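Probable arabinosyltransferase C (Mycobacterium tuberculosis, PDB 3PTY) probably polymerises arabinose into the arabinan of cell-wall arabinogalactan, the chain here being its C-terminal, lectin-like carbohydrate-binding domain. Local coordinates at residues 149-154 with 242-247; 162-167 with 333-338; 199-204 with 209-214. One frame throughout, in Å; residues are numbered along the deposited sequence.

Overall arrangement
All three contacts reach the nine-stranded antiparallel sheet of this beta-sandwich domain. Along the chain the order is 149-154, 162-167, 199-204, 209-214, 242-247 and 333-338, so contacts 1 and 2 alternate and the hairpin of contact 3 lies between the two halves of each. The centres of contacts 2 and 3 are about 7 Å apart, and strands 164-171 and 209-214 are neighbours in the sheet; contact 1 lies about 16 Å from contact 2 and about 15 Å from contact 3. R246 ties contact 1 to V166 and N210, and R212 of contact 3 bonds W335 of contact 2. Interactions thus run from the sheet to the loop 333-338, part of the arabinoside pocket.

Contact 1: 149-154 with 242-247; sequences GWYRLP and LTPPRI
P245 lies across one face of the Y151 ring, its side chain running at about a right angle to the tyrosine's, with CD over the ring centre. Traced outward, the tyrosine leaves the backbone with CG anti to the carbonyl carbon (chi1 -68°), and its CB only grazes P245. From CG onward the proline lies close: CD1 of Y151 is 3.6 Å from CG of P245, and CE1 of Y151 is 3.6 Å from CD of P245. This is a CH-pi contact, with P245 CD 3.7 Å from the Y151 ring centroid and 13° off its normal. At the tip, OH of Y151 reaches CB of P244 at 3.6 Å. The outer corner of the P154 ring meets the end of I247, CG of P154 lying 3.6 Å from CD1 of I247. Strand 144-152 and strand 240-242, whose following loop carries the prolines P244 and P245, are second from opposite ends of the nine-stranded sheet. L165 also touches P245. Proline suits the place: the neighbouring nitrogen polarises the C-H bonds of CD, which its rigid ring presents to the aromatic face. With no hydrogen bond between the segments, the pairing rests on apolar and CH-pi contact.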
loop_
_atom_site.group_PDB
_atom_site.type_symbol
_atom_site.label_atom_id
_atom_site.label_comp_id
_atom_site.label_asym_id
_atom_site.label_seq_id
_atom_site.Cartn_x
_atom_site.Cartn_y
_atom_site.Cartn_z
ATOM N N GLY A 149 3.763 8.859 37.974
ATOM C CA GLY A 149 4.854 9.178 38.868
ATOM C C GLY A 149 6.017 9.700 38.046
ATOM O O GLY A 149 5.970 9.725 36.801
ATOM N N TRP A 150 7.071 10.115 38.735
ATOM C CA TRP A 150 8.251 10.651 38.069
ATOM C C TRP A 150 9.177 9.564 37.538
ATOM O O TRP A 150 9.417 8.554 38.207
ATOM C CB TRP A 150 9.029 11.558 39.023
ATOM C CG TRP A 150 8.298 12.815 39.386
ATOM C CD1 TRP A 150 7.670 13.090 40.570
ATOM C CD2 TRP A 150 8.129 13.974 38.561
ATOM N NE1 TRP A 150 7.118 14.352 40.529
ATOM C CE2 TRP A 150 7.392 14.921 39.311
ATOM C CE3 TRP A 150 8.541 14.314 37.265
ATOM C CZ2 TRP A 150 7.047 16.179 38.807
ATOM C CZ3 TRP A 150 8.201 15.576 36.761
ATOM C CH2 TRP A 150 7.460 16.488 37.534
ATOM N N TYR A 151 9.715 9.803 36.341
ATOM C CA TYR A 151 10.701 8.927 35.722
ATOM C C TYR A 151 12.031 9.667 35.593
ATOM O O TYR A 151 12.055 10.870 35.367
ATOM C CB TYR A 151 10.227 8.499 34.332
ATOM C CG TYR A 151 9.027 7.584 34.355
ATOM C CD1 TYR A 151 7.733 8.103 34.360
ATOM C CD2 TYR A 151 9.185 6.195 34.377
ATOM C CE1 TYR A 151 6.627 7.264 34.375
ATOM C CE2 TYR A 151 8.079 5.347 34.405
ATOM C CZ TYR A 151 6.809 5.888 34.403
ATOM O OH TYR A 151 5.712 5.061 34.406
ATOM N N ARG A 152 13.130 8.933 35.707
ATOM C CA ARG A 152 14.457 9.528 35.719
ATOM C C ARG A 152 14.985 9.700 34.300
ATOM O O ARG A 152 14.983 8.753 33.508
ATOM C CB ARG A 152 15.401 8.642 36.537
ATOM C CG ARG A 152 16.832 9.169 36.700
ATOM C CD ARG A 152 16.948 10.241 37.794
ATOM N NE ARG A 152 16.716 9.787 39.177
ATOM C CZ ARG A 152 16.739 8.524 39.611
ATOM N NH1 ARG A 152 16.990 7.513 38.790
ATOM N NH2 ARG A 152 16.509 8.268 40.894
ATOM N N LEU A 153 15.431 10.908 33.972
ATOM C CA LEU A 153 16.110 11.131 32.695
ATOM C C LEU A 153 17.541 10.630 32.806
ATOM O O LEU A 153 18.146 10.719 33.870
ATOM C CB LEU A 153 16.113 12.615 32.324
ATOM C CG LEU A 153 14.791 13.250 31.893
ATOM C CD1 LEU A 153 14.923 14.769 31.887
ATOM C CD2 LEU A 153 14.364 12.753 30.515
ATOM N N PRO A 154 18.091 10.100 31.703
ATOM C CA PRO A 154 19.449 9.547 31.706
ATOM C C PRO A 154 20.512 10.614 31.954
ATOM O O PRO A 154 20.337 11.776 31.584
ATOM C CB PRO A 154 19.615 9.002 30.279
ATOM C CG PRO A 154 18.243 8.942 29.706
ATOM C CD PRO A 154 17.466 10.024 30.373
ATOM N N LEU A 242 -2.082 4.981 27.318
ATOM C CA LEU A 242 -0.661 5.318 27.372
ATOM C C LEU A 242 0.171 4.193 27.961
ATOM O O LEU A 242 -0.338 3.340 28.683
ATOM C CB LEU A 242 -0.430 6.577 28.221
ATOM C CG LEU A 242 -1.125 7.880 27.804
ATOM C CD1 LEU A 242 -0.854 8.958 28.836
ATOM C CD2 LEU A 242 -0.663 8.328 26.430
ATOM N N THR A 243 1.461 4.212 27.646
ATOM C CA THR A 243 2.439 3.329 28.269
ATOM C C THR A 243 3.567 4.251 28.725
ATOM O O THR A 243 3.545 5.440 28.405
ATOM C CB THR A 243 2.969 2.288 27.268
ATOM O OG1 THR A 243 3.429 2.961 26.091
ATOM C CG2 THR A 243 1.866 1.294 26.884
ATOM N N PRO A 244 4.543 3.726 29.486
ATOM C CA PRO A 244 5.546 4.637 30.066
ATOM C C PRO A 244 6.518 5.239 29.060
ATOM O O PRO A 244 6.665 4.720 27.952
ATOM C CB PRO A 244 6.297 3.743 31.067
ATOM C CG PRO A 244 5.289 2.699 31.456
ATOM C CD PRO A 244 4.572 2.405 30.135
ATOM N N PRO A 245 7.193 6.332 29.453
ATOM C CA PRO A 245 8.098 7.052 28.550
ATOM C C PRO A 245 9.413 6.317 28.329
ATOM O O PRO A 245 9.912 5.619 29.218
ATOM C CB PRO A 245 8.362 8.369 29.285
ATOM C CG PRO A 245 8.143 8.043 30.749
ATOM C CD PRO A 245 7.083 6.967 30.780
ATOM N N ARG A 246 9.975 6.485 27.140
ATOM C CA ARG A 246 11.260 5.886 26.828
ATOM C C ARG A 246 12.068 6.760 25.886
ATOM O O ARG A 246 11.535 7.669 25.239
ATOM C CB ARG A 246 11.057 4.503 26.203
ATOM C CG ARG A 246 10.444 4.533 24.804
ATOM C CD ARG A 246 10.118 3.117 24.345
ATOM N NE ARG A 246 9.849 3.005 22.911
ATOM C CZ ARG A 246 8.634 3.006 22.376
ATOM N NH1 ARG A 246 7.563 3.141 23.151
ATOM N NH2 ARG A 246 8.483 2.875 21.058
ATOM N N ILE A 247 13.363 6.477 25.814
ATOM C CA ILE A 247 14.239 7.074 24.809
ATOM C C ILE A 247 14.770 5.935 23.949
ATOM O O ILE A 247 15.571 5.128 24.407
ATOM C CB ILE A 247 15.406 7.840 25.457
ATOM C CG1 ILE A 247 14.869 9.024 26.278
ATOM C CG2 ILE A 247 16.380 8.349 24.387
ATOM C CD1 ILE A 247 15.963 9.784 27.039
#

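Contact 2: 162-167 with 333-338; sequences APLLVV and DDWFRD. With AFO (octyl alpha-D-arabinofuranoside), chain B.
P163, the centre of an inverse gamma turn, lays CG and CD over one face of W335, toward its rim; the two side chains run at about a right angle. CD of P163 lies 3.5 Å from CZ2 of W335 and 3.9 Å from the centroid of the indole's six-membered ring, 30° off its normal, which makes a CH-pi contact. L164 follows, its branched end lying obliquely against the indole, with CD1 3.8 Å from CE3 of W335 and CD2 3.8 Å from CB of W335. Leucine gives the indole two methyls, and Y330 of strand 322-331 touches both side chains. W335 is held in a type I beta turn from D334 to R337, closed by R337 N to D334 O at 3.0 Å. Within it D334 forms an Asx turn: its OD1 accepts from F336 N at 3.1 Å, and the N-H comes from above the carboxylate plane. The carbonyl of W335 is bonded by R212 of the neighbouring hairpin. Beyond the turn lies the bound octyl arabinofuranoside. CB of D333 touches its C8' at 3.5 Å, while R337, bent at chi2 (71°) and chi3 (70°), brings NH2 within 3.4 Å of C3', the alkyl chain meeting the edge of the guanidinium in its plane. V18, G19 and N22 also line the pocket; N22 and the carbonyl of W267 of the second subunit hydrogen-bond the ligand.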
loop_
_atom_site.group_PDB
_atom_site.type_symbol
_atom_site.label_atom_id
_atom_site.label_comp_id
_atom_site.label_asym_id
_atom_site.label_seq_id
_atom_site.Cartn_x
_atom_site.Cartn_y
_atom_site.Cartn_z
ATOM N N ALA A 162 17.961 7.475 19.890
ATOM C CA ALA A 162 17.324 8.531 19.112
ATOM C C ALA A 162 17.160 9.737 20.036
ATOM O O ALA A 162 17.007 9.568 21.246
ATOM C CB ALA A 162 15.971 8.073 18.589
ATOM N N PRO A 163 17.201 10.957 19.477
ATOM C CA PRO A 163 17.088 12.164 20.306
ATOM C C PRO A 163 15.625 12.492 20.595
ATOM O O PRO A 163 15.202 13.635 20.425
ATOM C CB PRO A 163 17.693 13.245 19.415
ATOM C CG PRO A 163 17.355 12.794 18.019
ATOM C CD PRO A 163 17.343 11.279 18.043
ATOM N N LEU A 164 14.863 11.493 21.028
ATOM C CA LEU A 164 13.430 11.661 21.228
ATOM C C LEU A 164 12.992 11.029 22.532
ATOM O O LEU A 164 13.540 10.010 22.949
ATOM C CB LEU A 164 12.659 10.950 20.115
ATOM C CG LEU A 164 12.883 11.364 18.660
ATOM C CD1 LEU A 164 12.179 10.370 17.750
ATOM C CD2 LEU A 164 12.365 12.776 18.423
ATOM N N LEU A 165 11.982 11.626 23.155
ATOM C CA LEU A 165 11.272 10.983 24.246
ATOM C C LEU A 165 10.006 10.431 23.606
ATOM O O LEU A 165 9.251 11.173 22.971
ATOM C CB LEU A 165 10.935 12.007 25.329
ATOM C CG LEU A 165 10.327 11.575 26.669
ATOM C CD1 LEU A 165 8.939 10.965 26.500
ATOM C CD2 LEU A 165 11.247 10.629 27.407
ATOM N N VAL A 166 9.785 9.131 23.744
ATOM C CA VAL A 166 8.698 8.483 23.021
ATOM C C VAL A 166 7.720 7.822 23.974
ATOM O O VAL A 166 8.117 7.246 24.986
ATOM C CB VAL A 166 9.248 7.439 22.025
ATOM C CG1 VAL A 166 8.130 6.524 21.511
ATOM C CG2 VAL A 166 9.955 8.144 20.874
ATOM N N VAL A 167 6.437 7.914 23.643
ATOM C CA VAL A 167 5.406 7.202 24.382
ATOM C C VAL A 167 4.513 6.468 23.390
ATOM O O VAL A 167 3.944 7.081 22.494
ATOM C CB VAL A 167 4.540 8.178 25.203
ATOM C CG1 VAL A 167 3.302 7.468 25.743
ATOM C CG2 VAL A 167 5.364 8.789 26.332
ATOM N N ASP A 333 15.706 11.915 9.020
ATOM C CA ASP A 333 15.543 13.211 8.346
ATOM C C ASP A 333 14.343 14.039 8.814
ATOM O O ASP A 333 14.304 15.251 8.602
ATOM C CB ASP A 333 15.436 13.007 6.837
ATOM C CG ASP A 333 16.578 12.183 6.285
ATOM O OD1 ASP A 333 16.416 10.948 6.180
ATOM O OD2 ASP A 333 17.637 12.771 5.981
ATOM N N ASP A 334 13.360 13.384 9.425
ATOM C CA ASP A 334 12.174 14.077 9.905
ATOM C C ASP A 334 11.497 13.209 10.940
ATOM O O ASP A 334 10.755 12.302 10.587
ATOM C CB ASP A 334 11.205 14.363 8.745
ATOM C CG ASP A 334 9.969 15.147 9.184
ATOM O OD1 ASP A 334 9.757 15.354 10.418
ATOM O OD2 ASP A 334 9.201 15.558 8.287
ATOM N N TRP A 335 11.741 13.499 12.217
ATOM C CA TRP A 335 11.303 12.629 13.301
ATOM C C TRP A 335 9.794 12.591 13.442
ATOM O O TRP A 335 9.258 11.762 14.175
ATOM C CB TRP A 335 11.913 13.071 14.640
ATOM C CG TRP A 335 13.411 13.139 14.661
ATOM C CD1 TRP A 335 14.177 14.271 14.749
ATOM C CD2 TRP A 335 14.331 12.036 14.613
ATOM N NE1 TRP A 335 15.509 13.940 14.751
ATOM C CE2 TRP A 335 15.632 12.577 14.669
ATOM C CE3 TRP A 335 14.181 10.652 14.527
ATOM C CZ2 TRP A 335 16.776 11.778 14.637
ATOM C CZ3 TRP A 335 15.318 9.860 14.498
ATOM C CH2 TRP A 335 16.598 10.427 14.554
ATOM N N PHE A 336 9.107 13.502 12.763
ATOM C CA PHE A 336 7.655 13.580 12.855
ATOM C C PHE A 336 6.972 13.012 11.608
ATOM O O PHE A 336 5.756 13.077 11.479
ATOM C CB PHE A 336 7.190 15.028 13.079
ATOM C CG PHE A 336 7.656 15.630 14.385
ATOM C CD1 PHE A 336 7.556 16.996 14.607
ATOM C CD2 PHE A 336 8.193 14.833 15.383
ATOM C CE1 PHE A 336 7.978 17.557 15.809
ATOM C CE2 PHE A 336 8.625 15.378 16.583
ATOM C CZ PHE A 336 8.517 16.744 16.796
ATOM N N ARG A 337 7.755 12.460 10.693
ATOM C CA ARG A 337 7.196 11.906 9.460
ATOM C C ARG A 337 6.790 10.435 9.625
ATOM O O ARG A 337 7.585 9.614 10.084
ATOM C CB ARG A 337 8.209 12.062 8.314
ATOM C CG ARG A 337 7.931 11.189 7.099
ATOM C CD ARG A 337 6.719 11.665 6.352
ATOM N NE ARG A 337 6.987 12.932 5.687
ATOM C CZ ARG A 337 6.104 13.582 4.944
ATOM N NH1 ARG A 337 4.887 13.080 4.760
ATOM N NH2 ARG A 337 6.441 14.734 4.386
ATOM N N ASP A 338 5.547 10.114 9.269
ATOM C CA ASP A 338 5.117 8.718 9.159
ATOM C C ASP A 338 5.634 8.182 7.816
ATOM O O ASP A 338 4.961 8.279 6.793
ATOM C CB ASP A 338 3.582 8.620 9.241
ATOM C CG ASP A 338 3.090 7.188 9.469
ATOM O OD1 ASP A 338 3.925 6.276 9.629
ATOM O OD2 ASP A 338 1.862 6.975 9.484
HETATM C C1 AFO B . 7.307 13.913 -0.377
HETATM O O1 AFO B . 8.267 14.387 0.570
HETATM C C2 AFO B . 7.956 12.749 -1.116
HETATM O O2 AFO B . 7.079 11.619 -1.222
HETATM C C3 AFO B . 8.339 13.283 -2.482
HETATM O O3 AFO B . 9.750 13.166 -2.628
HETATM C C4 AFO B . 7.956 14.756 -2.460
HETATM O O4 AFO B . 7.059 14.929 -1.354
HETATM C C5 AFO B . 7.332 15.237 -3.767
HETATM O O5 AFO B . 7.443 16.666 -3.852
HETATM C "C1'" AFO B . 7.850 15.544 1.290
HETATM C "C2'" AFO B . 9.069 16.084 2.028
HETATM C "C3'" AFO B . 8.690 16.963 3.217
HETATM C "C4'" AFO B . 9.939 17.662 3.743
HETATM C "C5'" AFO B . 11.204 16.902 3.356
HETATM C "C6'" AFO B . 11.428 15.651 4.201
HETATM C "C7'" AFO B . 12.568 14.810 3.633
HETATM C "C8'" AFO B . 12.863 13.616 4.515
#

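Contact 3: 199-204 with 209-214; sequences FADVGA and RNLRAP
A200 and R212 form the backbone core of this pairing, an antiparallel hydrogen-bonded pair: A200 N donates to R212 O at 2.7 Å, and R212 N to A200 O at 3.0 Å. The small methyl of A200 packs against the same R212 carbonyl. The salt bridge is that of D201 with R209, gripped side-on: NE of R209 meets OD1 of D201 at 2.8 Å and NH2 of R209 meets OD2 of D201 at 2.9 Å, each on the syn lone pair and nearly straight. The carboxylate and guanidinium planes are only 9° apart, so the two bonds fix the rotation of both groups. R209 gets there with CG between the backbone N and carbonyl carbon (chi1 66°) and a bend at chi2. These strands, 195-202 and 209-214, are the two arms of a beta hairpin, and G203, at its loop end, has a positive phi and no side chain to press on R209. A second arginine bonds differently. NE of R212 donates to N210 O at 2.8 Å, NH1 bonds W335 O, and NH2 donates to a water that also accepts from N210 N and donates to V202 O. V202 lies over one face of this guanidinium, its CB 3.5 Å from NE of R212, so a beta-branched residue covers the flat cation while N210 O meets NE in the guanidinium plane. OD1 of N210 accepts from T168 and R246. Apolar contact centres on F199: its CB is 3.7 Å from CB of L211, and its CD2 is 3.8 Å from CB of A213, the ring also touching L165 and V167 of strand 164-171, which flanks 209-214 on its other side.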
loop_
_atom_site.group_PDB
_atom_site.type_symbol
_atom_site.label_atom_id
_atom_site.label_comp_id
_atom_site.label_asym_id
_atom_site.label_seq_id
_atom_site.Cartn_x
_atom_site.Cartn_y
_atom_site.Cartn_z
ATOM N N PHE A 199 3.414 16.277 22.498
ATOM C CA PHE A 199 4.041 15.276 21.648
ATOM C C PHE A 199 3.583 15.490 20.216
ATOM O O PHE A 199 2.480 15.986 19.983
ATOM C CB PHE A 199 3.594 13.862 22.049
ATOM C CG PHE A 199 4.181 13.365 23.341
ATOM C CD1 PHE A 199 3.546 13.617 24.548
ATOM C CD2 PHE A 199 5.349 12.620 23.344
ATOM C CE1 PHE A 199 4.072 13.152 25.739
ATOM C CE2 PHE A 199 5.882 12.144 24.527
ATOM C CZ PHE A 199 5.241 12.409 25.729
ATOM N N ALA A 200 4.415 15.088 19.263
ATOM C CA ALA A 200 3.964 14.940 17.884
ATOM C C ALA A 200 3.278 13.588 17.769
ATOM O O ALA A 200 3.864 12.555 18.084
ATOM C CB ALA A 200 5.133 15.019 16.924
ATOM N N ASP A 201 2.031 13.600 17.322
ATOM C CA ASP A 201 1.237 12.388 17.221
ATOM C C ASP A 201 1.396 11.868 15.793
ATOM O O ASP A 201 0.829 12.427 14.862
ATOM C CB ASP A 201 -0.228 12.712 17.541
ATOM C CG ASP A 201 -1.120 11.484 17.539
ATOM O OD1 ASP A 201 -0.664 10.411 17.100
ATOM O OD2 ASP A 201 -2.280 11.587 17.992
ATOM N N VAL A 202 2.199 10.822 15.622
ATOM C CA VAL A 202 2.537 10.326 14.283
ATOM C C VAL A 202 1.936 8.939 14.071
ATOM O O VAL A 202 2.223 8.014 14.826
ATOM C CB VAL A 202 4.071 10.260 14.073
ATOM C CG1 VAL A 202 4.407 9.762 12.670
ATOM C CG2 VAL A 202 4.709 11.628 14.315
ATOM N N GLY A 203 1.097 8.799 13.050
ATOM C CA GLY A 203 0.466 7.523 12.765
ATOM C C GLY A 203 -1.046 7.622 12.793
ATOM O O GLY A 203 -1.603 8.619 13.241
ATOM N N ALA A 204 -1.717 6.578 12.318
ATOM C CA ALA A 204 -3.172 6.598 12.210
ATOM C C ALA A 204 -3.854 6.296 13.544
ATOM O O ALA A 204 -3.519 5.323 14.210
ATOM C CB ALA A 204 -3.633 5.610 11.144
ATOM N N ARG A 209 0.422 3.863 18.285
ATOM C CA ARG A 209 1.480 4.530 17.538
ATOM C C ARG A 209 2.457 5.157 18.508
ATOM O O ARG A 209 2.235 5.131 19.716
ATOM C CB ARG A 209 0.914 5.583 16.580
ATOM C CG ARG A 209 0.249 6.775 17.268
ATOM C CD ARG A 209 -1.241 6.736 17.064
ATOM N NE ARG A 209 -1.918 7.951 17.505
ATOM C CZ ARG A 209 -3.127 7.944 18.055
ATOM N NH1 ARG A 209 -3.765 6.791 18.228
ATOM N NH2 ARG A 209 -3.696 9.073 18.436
ATOM N N ASN A 210 3.541 5.713 17.977
ATOM C CA ASN A 210 4.568 6.309 18.811
ATOM C C ASN A 210 4.495 7.827 18.813
ATOM O O ASN A 210 4.779 8.463 17.803
ATOM C CB ASN A 210 5.955 5.838 18.352
ATOM C CG ASN A 210 6.186 4.371 18.653
ATOM O OD1 ASN A 210 5.975 3.927 19.778
ATOM N ND2 ASN A 210 6.602 3.608 17.649
ATOM N N LEU A 211 4.100 8.401 19.948
ATOM C CA LEU A 211 4.150 9.847 20.132
ATOM C C LEU A 211 5.606 10.239 20.347
ATOM O O LEU A 211 6.346 9.513 21.010
ATOM C CB LEU A 211 3.316 10.270 21.347
ATOM C CG LEU A 211 1.872 9.763 21.440
ATOM C CD1 LEU A 211 1.255 10.182 22.769
ATOM C CD2 LEU A 211 1.037 10.263 20.272
ATOM N N ARG A 212 6.024 11.375 19.791
ATOM C CA ARG A 212 7.427 11.777 19.884
ATOM C C ARG A 212 7.587 13.208 20.354
ATOM O O ARG A 212 6.896 14.115 19.884
ATOM C CB ARG A 212 8.166 11.614 18.547
ATOM C CG ARG A 212 7.980 10.273 17.853
ATOM C CD ARG A 212 7.192 10.436 16.558
ATOM N NE ARG A 212 6.760 9.153 15.999
ATOM C CZ ARG A 212 7.228 8.629 14.871
ATOM N NH1 ARG A 212 8.143 9.283 14.164
ATOM N NH2 ARG A 212 6.758 7.463 14.437
ATOM N N ALA A 213 8.528 13.398 21.272
ATOM C CA ALA A 213 8.881 14.718 21.773
ATOM C C ALA A 213 10.396 14.861 21.680
ATOM O O ALA A 213 11.128 14.056 22.251
ATOM C CB ALA A 213 8.418 14.864 23.223
ATOM N N PRO A 214 10.878 15.887 20.963
ATOM C CA PRO A 214 12.326 16.063 20.808
ATOM C C PRO A 214 12.989 16.326 22.154
ATOM O O PRO A 214 12.549 17.210 22.892
ATOM C CB PRO A 214 12.427 17.309 19.914
ATOM C CG PRO A 214 11.128 18.034 20.160
ATOM C CD PRO A 214 10.128 16.920 20.232
HETATM O O HOH W 1 4.167 6.280 15.244
#